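Local coordinates for ABC transporter substrate-binding protein (Bradyrhizobium japonicum, PDB 4I1D) that probably binds a small solute in the periplasm for uptake by an ABC transporter, and can hold d-malate in its pocket, at residues 28-33 with 249-254; 260-265 with 278-283. All blocks are in the same frame, centred on the assembly; numbering follows the deposited sequence.

Contact 1 (28-33 with 249-254)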
ATOM      1  N   LYS A  28      -7.911  26.237  47.014  1.00 64.97           N
ATOM      2  CA  LYS A  28      -7.714  27.053  48.202  1.00 66.06           C
ATOM      3  C   LYS A  28      -8.588  26.549  49.352  1.00 70.01           C
ATOM      4  O   LYS A  28      -8.108  26.354  50.460  1.00 76.84           O
ATOM      5  CB  LYS A  28      -8.003  28.527  47.900  1.00 69.27           C
ATOM      6  CG  LYS A  28      -7.645  29.475  49.047  1.00 80.68           C
ATOM      7  CD  LYS A  28      -7.672  30.941  48.627  1.00 87.83           C
ATOM      8  CE  LYS A  28      -7.145  31.843  49.748  1.00 98.49           C
ATOM      9  NZ  LYS A  28      -7.160  33.298  49.395  1.00100.71           N
ATOM     10  N   LYS A  29      -9.868  26.320  49.078  1.00 76.03           N
ATOM     11  CA  LYS A  29     -10.797  25.822  50.090  1.00 77.87           C
ATOM     12  C   LYS A  29     -10.331  24.489  50.661  1.00 73.38           C
ATOM     13  O   LYS A  29     -10.358  24.274  51.870  1.00 72.48           O
ATOM     14  CB  LYS A  29     -12.199  25.654  49.493  1.00 75.50           C
ATOM     15  CG  LYS A  29     -13.320  25.553  50.518  1.00 84.37           C
ATOM     16  CD  LYS A  29     -13.484  26.861  51.273  1.00 98.94           C
ATOM     17  CE  LYS A  29     -14.846  26.962  51.962  1.00109.33           C
ATOM     18  NZ  LYS A  29     -15.777  27.894  51.250  1.00109.68           N
ATOM     19  N   LEU A  30      -9.906  23.594  49.781  1.00 67.07           N
ATOM     20  CA  LEU A  30      -9.557  22.239  50.187  1.00 67.48           C
ATOM     21  C   LEU A  30      -8.129  22.149  50.705  1.00 74.03           C
ATOM     22  O   LEU A  30      -7.781  21.213  51.425  1.00 75.43           O
ATOM     23  CB  LEU A  30      -9.771  21.261  49.026  1.00 66.79           C
ATOM     24  CG  LEU A  30     -11.236  20.937  48.709  1.00 69.32           C
ATOM     25  CD1 LEU A  30     -11.380  20.258  47.354  1.00 64.65           C
ATOM     26  CD2 LEU A  30     -11.846  20.078  49.815  1.00 68.08           C
ATOM     27  N   GLY A  31      -7.308  23.129  50.349  1.00 74.42           N
ATOM     28  CA  GLY A  31      -5.909  23.107  50.740  1.00 80.48           C
ATOM     29  C   GLY A  31      -5.154  22.023  49.990  1.00 79.23           C
ATOM     30  O   GLY A  31      -4.388  21.265  50.584  1.00 80.94           O
ATOM     31  N   ILE A  32      -5.388  21.943  48.684  1.00 66.32           N
ATOM     32  CA  ILE A  32      -4.707  20.975  47.827  1.00 71.15           C
ATOM     33  C   ILE A  32      -4.071  21.662  46.618  1.00 66.11           C
ATOM     34  O   ILE A  32      -4.331  22.834  46.343  1.00 61.72           O
ATOM     35  CB  ILE A  32      -5.680  19.886  47.303  1.00 59.20           C
ATOM     36  CG1 ILE A  32      -6.761  20.511  46.431  1.00 55.78           C
ATOM     37  CG2 ILE A  32      -6.330  19.160  48.452  1.00 68.39           C
ATOM     38  CD1 ILE A  32      -7.723  19.499  45.825  1.00 57.34           C
ATOM     39  N   THR A  33      -3.230  20.924  45.906  1.00 61.64           N
ATOM     40  CA  THR A  33      -2.676  21.397  44.647  1.00 58.89           C
ATOM     41  C   THR A  33      -3.413  20.715  43.483  1.00 60.00           C
ATOM     42  O   THR A  33      -3.496  19.490  43.412  1.00 58.84           O
ATOM     43  CB  THR A  33      -1.153  21.126  44.562  1.00 58.93           C
ATOM     44  OG1 THR A  33      -0.454  22.009  45.451  1.00 71.33           O
ATOM     45  CG2 THR A  33      -0.632  21.347  43.148  1.00 55.49           C
ATOM     46  N   LEU A 249     -14.444  16.984  43.582  1.00 54.33           N
ATOM     47  CA  LEU A 249     -15.685  16.905  42.825  1.00 56.15           C
ATOM     48  C   LEU A 249     -16.777  17.656  43.564  1.00 60.27           C
ATOM     49  O   LEU A 249     -17.604  18.334  42.963  1.00 63.92           O
ATOM     50  CB  LEU A 249     -16.106  15.450  42.634  1.00 53.84           C
ATOM     51  CG  LEU A 249     -16.222  15.013  41.180  1.00 61.79           C
ATOM     52  CD1 LEU A 249     -14.900  15.240  40.468  1.00 59.11           C
ATOM     53  CD2 LEU A 249     -16.649  13.557  41.091  1.00 66.68           C
ATOM     54  N   ASN A 250     -16.770  17.537  44.883  1.00 57.17           N
ATOM     55  CA  ASN A 250     -17.781  18.198  45.674  1.00 60.62           C
ATOM     56  C   ASN A 250     -17.651  19.725  45.631  1.00 63.65           C
ATOM     57  O   ASN A 250     -18.653  20.433  45.510  1.00 59.59           O
ATOM     58  CB  ASN A 250     -17.764  17.679  47.107  1.00 59.61           C
ATOM     59  CG  ASN A 250     -18.862  18.275  47.934  1.00 61.35           C
ATOM     60  OD1 ASN A 250     -20.042  18.059  47.654  1.00 60.49           O
ATOM     61  ND2 ASN A 250     -18.491  19.037  48.957  1.00 64.14           N
ATOM     62  N   GLU A 251     -16.420  20.227  45.722  1.00 58.89           N
ATOM     63  CA  GLU A 251     -16.176  21.659  45.552  1.00 58.27           C
ATOM     64  C   GLU A 251     -16.440  22.150  44.118  1.00 58.50           C
ATOM     65  O   GLU A 251     -16.806  23.306  43.910  1.00 56.40           O
ATOM     66  CB  GLU A 251     -14.754  22.037  45.979  1.00 51.29           C
ATOM     67  CG  GLU A 251     -14.547  22.102  47.490  1.00 67.79           C
ATOM     68  CD  GLU A 251     -15.583  22.980  48.185  1.00 81.72           C
ATOM     69  OE1 GLU A 251     -15.610  24.203  47.914  1.00 80.05           O
ATOM     70  OE2 GLU A 251     -16.379  22.441  48.991  1.00 87.22           O
ATOM     71  N   ALA A 252     -16.246  21.279  43.132  1.00 50.17           N
ATOM     72  CA  ALA A 252     -16.356  21.690  41.740  1.00 46.68           C
ATOM     73  C   ALA A 252     -17.800  21.985  41.352  1.00 52.62           C
ATOM     74  O   ALA A 252     -18.048  22.793  40.456  1.00 53.65           O
ATOM     75  CB  ALA A 252     -15.765  20.628  40.813  1.00 49.00           C
ATOM     76  N   VAL A 253     -18.751  21.326  42.008  1.00 51.44           N
ATOM     77  CA  VAL A 253     -20.159  21.582  41.716  1.00 52.02           C
ATOM     78  C   VAL A 253     -20.820  22.393  42.825  1.00 53.81           C
ATOM     79  O   VAL A 253     -22.040  22.414  42.958  1.00 59.44           O
ATOM     80  CB  VAL A 253     -20.964  20.291  41.437  1.00 55.43           C
ATOM     81  CG1 VAL A 253     -20.337  19.504  40.290  1.00 54.77           C
ATOM     82  CG2 VAL A 253     -21.104  19.433  42.696  1.00 48.60           C
ATOM     83  N   ASP A 254     -20.001  23.059  43.624  1.00 51.43           N
ATOM     84  CA  ASP A 254     -20.506  24.001  44.620  1.00 59.51           C
ATOM     85  C   ASP A 254     -21.273  25.111  43.894  1.00 59.73           C
ATOM     86  O   ASP A 254     -20.772  25.690  42.929  1.00 54.44           O
ATOM     87  CB  ASP A 254     -19.333  24.572  45.430  1.00 64.53           C
ATOM     88  CG  ASP A 254     -19.758  25.652  46.410  1.00 78.20           C
ATOM     89  OD1 ASP A 254     -19.950  25.336  47.608  1.00 81.48           O
ATOM     90  OD2 ASP A 254     -19.881  26.822  45.984  1.00 80.98           O
TER
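L30 lays its branch along the aliphatic part of E251, and this apolar strip is half the contact: CD1 of L30 sits 3.7 Å from CG of E251, with CG of L30 equally near. The two chains run antiparallel alongside one another. E251 then bends at chi2 (-52°), which brings its carboxylate round to K29, where OE1 lies 3.7 Å from CG of K29, against the methylene chain instead of the ammonium. The K29 chain lies nearly perpendicular to it. K29 NZ stays 5.0 Å from OE1, too far for a salt bridge, though the opposite charges probably still attract weakly. This is the C-terminal end of helix 12-30, the connection of a beta-alpha-beta crossover between parallel strands 4-9 and 33-38. A Schellman motif closes the helix, with I32 N directed to A27 O and G31 at positive phi; T33 then pairs with A3 and I5. Shortening E251 to an alanine removes CG and the carboxylate, which is likely to open a gap beside L30 and leave K29 without its nearby negative charge. Near the end of helix 242-252, E251 O accepts a bond from H257 ND1; just past it, V253 O takes one from N271 ND2.

Contact 2 (260-265 with 278-283)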
ATOM      1  N   ASN A 260     -19.928  31.173  39.423  1.00 56.89           N
ATOM      2  CA  ASN A 260     -18.847  32.061  39.000  1.00 56.48           C
ATOM      3  C   ASN A 260     -18.320  31.763  37.601  1.00 53.16           C
ATOM      4  O   ASN A 260     -17.689  32.618  36.976  1.00 53.24           O
ATOM      5  CB  ASN A 260     -17.698  32.063  40.005  1.00 56.07           C
ATOM      6  CG  ASN A 260     -17.844  33.162  41.046  1.00 66.54           C
ATOM      7  OD1 ASN A 260     -17.282  34.251  40.904  1.00 70.95           O
ATOM      8  ND2 ASN A 260     -18.611  32.885  42.094  1.00 58.56           N
ATOM      9  N   LEU A 261     -18.582  30.559  37.107  1.00 47.35           N
ATOM     10  CA  LEU A 261     -18.051  30.159  35.803  1.00 55.76           C
ATOM     11  C   LEU A 261     -18.535  31.054  34.653  1.00 56.00           C
ATOM     12  O   LEU A 261     -17.719  31.570  33.885  1.00 52.82           O
ATOM     13  CB  LEU A 261     -18.330  28.682  35.504  1.00 45.73           C
ATOM     14  CG  LEU A 261     -17.834  28.251  34.126  1.00 50.93           C
ATOM     15  CD1 LEU A 261     -16.340  28.475  34.013  1.00 49.92           C
ATOM     16  CD2 LEU A 261     -18.180  26.797  33.851  1.00 50.72           C
ATOM     17  N   PRO A 262     -19.862  31.244  34.535  1.00 58.09           N
ATOM     18  CA  PRO A 262     -20.435  32.122  33.501  1.00 57.89           C
ATOM     19  C   PRO A 262     -20.096  33.594  33.702  1.00 60.22           C
ATOM     20  O   PRO A 262     -20.489  34.438  32.898  1.00 56.88           O
ATOM     21  CB  PRO A 262     -21.944  31.915  33.662  1.00 61.67           C
ATOM     22  CG  PRO A 262     -22.117  31.416  35.048  1.00 65.53           C
ATOM     23  CD  PRO A 262     -20.909  30.569  35.317  1.00 56.86           C
ATOM     24  N   LEU A 263     -19.390  33.920  34.772  1.00 58.48           N
ATOM     25  CA  LEU A 263     -18.905  35.281  34.908  1.00 59.68           C
ATOM     26  C   LEU A 263     -17.690  35.459  33.997  1.00 63.58           C
ATOM     27  O   LEU A 263     -17.274  36.579  33.696  1.00 66.20           O
ATOM     28  CB  LEU A 263     -18.548  35.592  36.361  1.00 60.43           C
ATOM     29  CG  LEU A 263     -19.719  35.647  37.344  1.00 61.93           C
ATOM     30  CD1 LEU A 263     -19.278  36.279  38.663  1.00 58.37           C
ATOM     31  CD2 LEU A 263     -20.857  36.437  36.748  1.00 62.31           C
ATOM     32  N   HIS A 264     -17.134  34.341  33.540  1.00 57.66           N
ATOM     33  CA  HIS A 264     -15.853  34.373  32.844  1.00 63.13           C
ATOM     34  C   HIS A 264     -15.921  33.791  31.441  1.00 64.93           C
ATOM     35  O   HIS A 264     -14.998  33.947  30.638  1.00 61.95           O
ATOM     36  CB  HIS A 264     -14.782  33.675  33.688  1.00 56.97           C
ATOM     37  CG  HIS A 264     -14.457  34.418  34.951  1.00 60.90           C
ATOM     38  ND1 HIS A 264     -14.847  33.981  36.197  1.00 59.73           N
ATOM     39  CD2 HIS A 264     -13.813  35.593  35.148  1.00 58.30           C
ATOM     40  CE1 HIS A 264     -14.445  34.847  37.113  1.00 66.26           C
ATOM     41  NE2 HIS A 264     -13.815  35.835  36.502  1.00 65.18           N
ATOM     42  N   ILE A 265     -17.030  33.130  31.146  1.00 54.29           N
ATOM     43  CA  ILE A 265     -17.216  32.530  29.840  1.00 47.38           C
ATOM     44  C   ILE A 265     -18.692  32.237  29.623  1.00 50.81           C
ATOM     45  O   ILE A 265     -19.438  32.024  30.577  1.00 51.34           O
ATOM     46  CB  ILE A 265     -16.354  31.259  29.676  1.00 50.66           C
ATOM     47  CG1 ILE A 265     -16.222  30.887  28.195  1.00 54.86           C
ATOM     48  CG2 ILE A 265     -16.897  30.110  30.542  1.00 45.05           C
ATOM     49  CD1 ILE A 265     -15.202  29.806  27.935  1.00 58.13           C
ATOM     50  N   ASN A 278     -27.373  34.307  43.419  1.00 74.57           N
ATOM     51  CA  ASN A 278     -27.304  35.764  43.350  1.00 88.12           C
ATOM     52  C   ASN A 278     -25.909  36.295  43.040  1.00 87.92           C
ATOM     53  O   ASN A 278     -25.505  37.330  43.578  1.00 92.64           O
ATOM     54  CB  ASN A 278     -27.802  36.392  44.656  1.00 98.97           C
ATOM     55  CG  ASN A 278     -29.104  37.144  44.482  1.00108.69           C
ATOM     56  OD1 ASN A 278     -29.109  38.363  44.311  1.00114.43           O
ATOM     57  ND2 ASN A 278     -30.220  36.421  44.528  1.00110.74           N
ATOM     58  N   VAL A 279     -25.167  35.588  42.189  1.00 84.13           N
ATOM     59  CA  VAL A 279     -23.885  36.106  41.715  1.00 83.57           C
ATOM     60  C   VAL A 279     -23.984  36.449  40.239  1.00 77.51           C
ATOM     61  O   VAL A 279     -23.265  37.321  39.748  1.00 83.64           O
ATOM     62  CB  VAL A 279     -22.695  35.141  41.967  1.00 80.56           C
ATOM     63  CG1 VAL A 279     -23.047  34.122  43.038  1.00 84.15           C
ATOM     64  CG2 VAL A 279     -22.260  34.463  40.680  1.00 69.22           C
ATOM     65  N   ILE A 280     -24.893  35.770  39.546  1.00 70.81           N
ATOM     66  CA  ILE A 280     -25.161  36.030  38.134  1.00 69.30           C
ATOM     67  C   ILE A 280     -26.309  37.016  37.957  1.00 76.00           C
ATOM     68  O   ILE A 280     -27.455  36.703  38.273  1.00 76.59           O
ATOM     69  CB  ILE A 280     -25.534  34.738  37.397  1.00 67.56           C
ATOM     70  CG1 ILE A 280     -24.487  33.651  37.660  1.00 65.30           C
ATOM     71  CG2 ILE A 280     -25.676  35.002  35.902  1.00 68.58           C
ATOM     72  CD1 ILE A 280     -24.872  32.288  37.111  1.00 57.74           C
ATOM     73  N   LYS A 281     -25.998  38.205  37.449  1.00 77.52           N
ATOM     74  CA  LYS A 281     -27.016  39.218  37.189  1.00 76.72           C
ATOM     75  C   LYS A 281     -27.945  38.771  36.052  1.00 71.93           C
ATOM     76  O   LYS A 281     -27.521  38.043  35.149  1.00 69.82           O
ATOM     77  CB  LYS A 281     -26.355  40.560  36.857  1.00 85.08           C
ATOM     78  CG  LYS A 281     -25.335  41.025  37.899  1.00102.47           C
ATOM     79  CD  LYS A 281     -24.820  42.447  37.624  1.00115.94           C
ATOM     80  CE  LYS A 281     -23.369  42.463  37.123  1.00119.68           C
ATOM     81  NZ  LYS A 281     -23.208  41.963  35.718  1.00117.60           N
ATOM     82  N   PRO A 282     -29.217  39.209  36.095  1.00 64.95           N
ATOM     83  CA  PRO A 282     -30.238  38.825  35.108  1.00 66.56           C
ATOM     84  C   PRO A 282     -29.779  39.035  33.661  1.00 70.32           C
ATOM     85  O   PRO A 282     -29.973  38.149  32.824  1.00 70.67           O
ATOM     86  CB  PRO A 282     -31.402  39.771  35.423  1.00 63.88           C
ATOM     87  CG  PRO A 282     -31.184  40.191  36.849  1.00 64.24           C
ATOM     88  CD  PRO A 282     -29.703  40.254  37.016  1.00 72.02           C
ATOM     89  N   GLU A 283     -29.182  40.194  33.385  1.00 72.18           N
ATOM     90  CA  GLU A 283     -28.693  40.535  32.051  1.00 76.72           C
ATOM     91  C   GLU A 283     -27.666  39.518  31.541  1.00 70.93           C
ATOM     92  O   GLU A 283     -27.609  39.228  30.350  1.00 66.62           O
ATOM     93  CB  GLU A 283     -28.058  41.928  32.056  1.00 87.57           C
ATOM     94  CG  GLU A 283     -28.628  42.884  33.101  1.00107.67           C
ATOM     95  CD  GLU A 283     -29.823  43.672  32.587  1.00126.20           C
ATOM     96  OE1 GLU A 283     -30.181  43.512  31.396  1.00127.87           O
ATOM     97  OE2 GLU A 283     -30.402  44.457  33.373  1.00133.21           O
TER
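The amide of N260 has V279 over one face: CG2 of the valine stands 4.2 Å from ND2, almost straight above the amide plane. ND2 gives a hydrogen bond to V256 O, one turn back in helix 255-260, while the valine methyl makes a nonpolar contact above the plane. The imidazole of H264 takes no direct part in the contact. One of its faces carries CB of L263, offset toward the rim, while ND1 gives a weak bond to N260 O, and its side chain reaches A17 and V20 of helix 12-30.

The remaining contacts are between aliphatic groups. CG of the P262 ring meets CD1 of I280 at 3.6 Å, the ring set roughly square to the isoleucine branch. In I280, chi1 of -52° sets CG1 opposite the carbonyl carbon, and an extended chi2 (173°) carries CD1 out to the proline ring. L263 splits its methyls: CD1 lies 4.0 Å from CG2 of V279, and CD2 comes 3.9 Å from the carbonyl O of the same residue.

The 3-10 turn at 261-263 thus presents P262 and L263 to the chain returning ahead of helix 282-285, and just beyond the segments R284 NE bonds to P262 O. Between the segments themselves, methyl and ring carbons do most of the touching and there is no hydrogen bond, so the fit rests on shape and on covering apolar surface rather than on directional bonding.

How the contacts relate
The contacts follow one another along the chain, 28-33 with 249-254 complete before 260-265 begins; their centres are 20 Å apart and their nearest atoms about 7 Å, so they do not meet. Helix 12-30 serves both: its C-terminal end enters contact 1, while A17, V20 and A21, further back, are touched by N260, H264 and I265 of contact 2. Helix 255-260 is the second link, N-capped by D254 at the end of contact 1's second segment and running into 260-265, with A259 touched by V279 and I280. Both are surface contacts, away from the malate pocket, so they belong to the outer packing of this periplasmic-binding-protein fold.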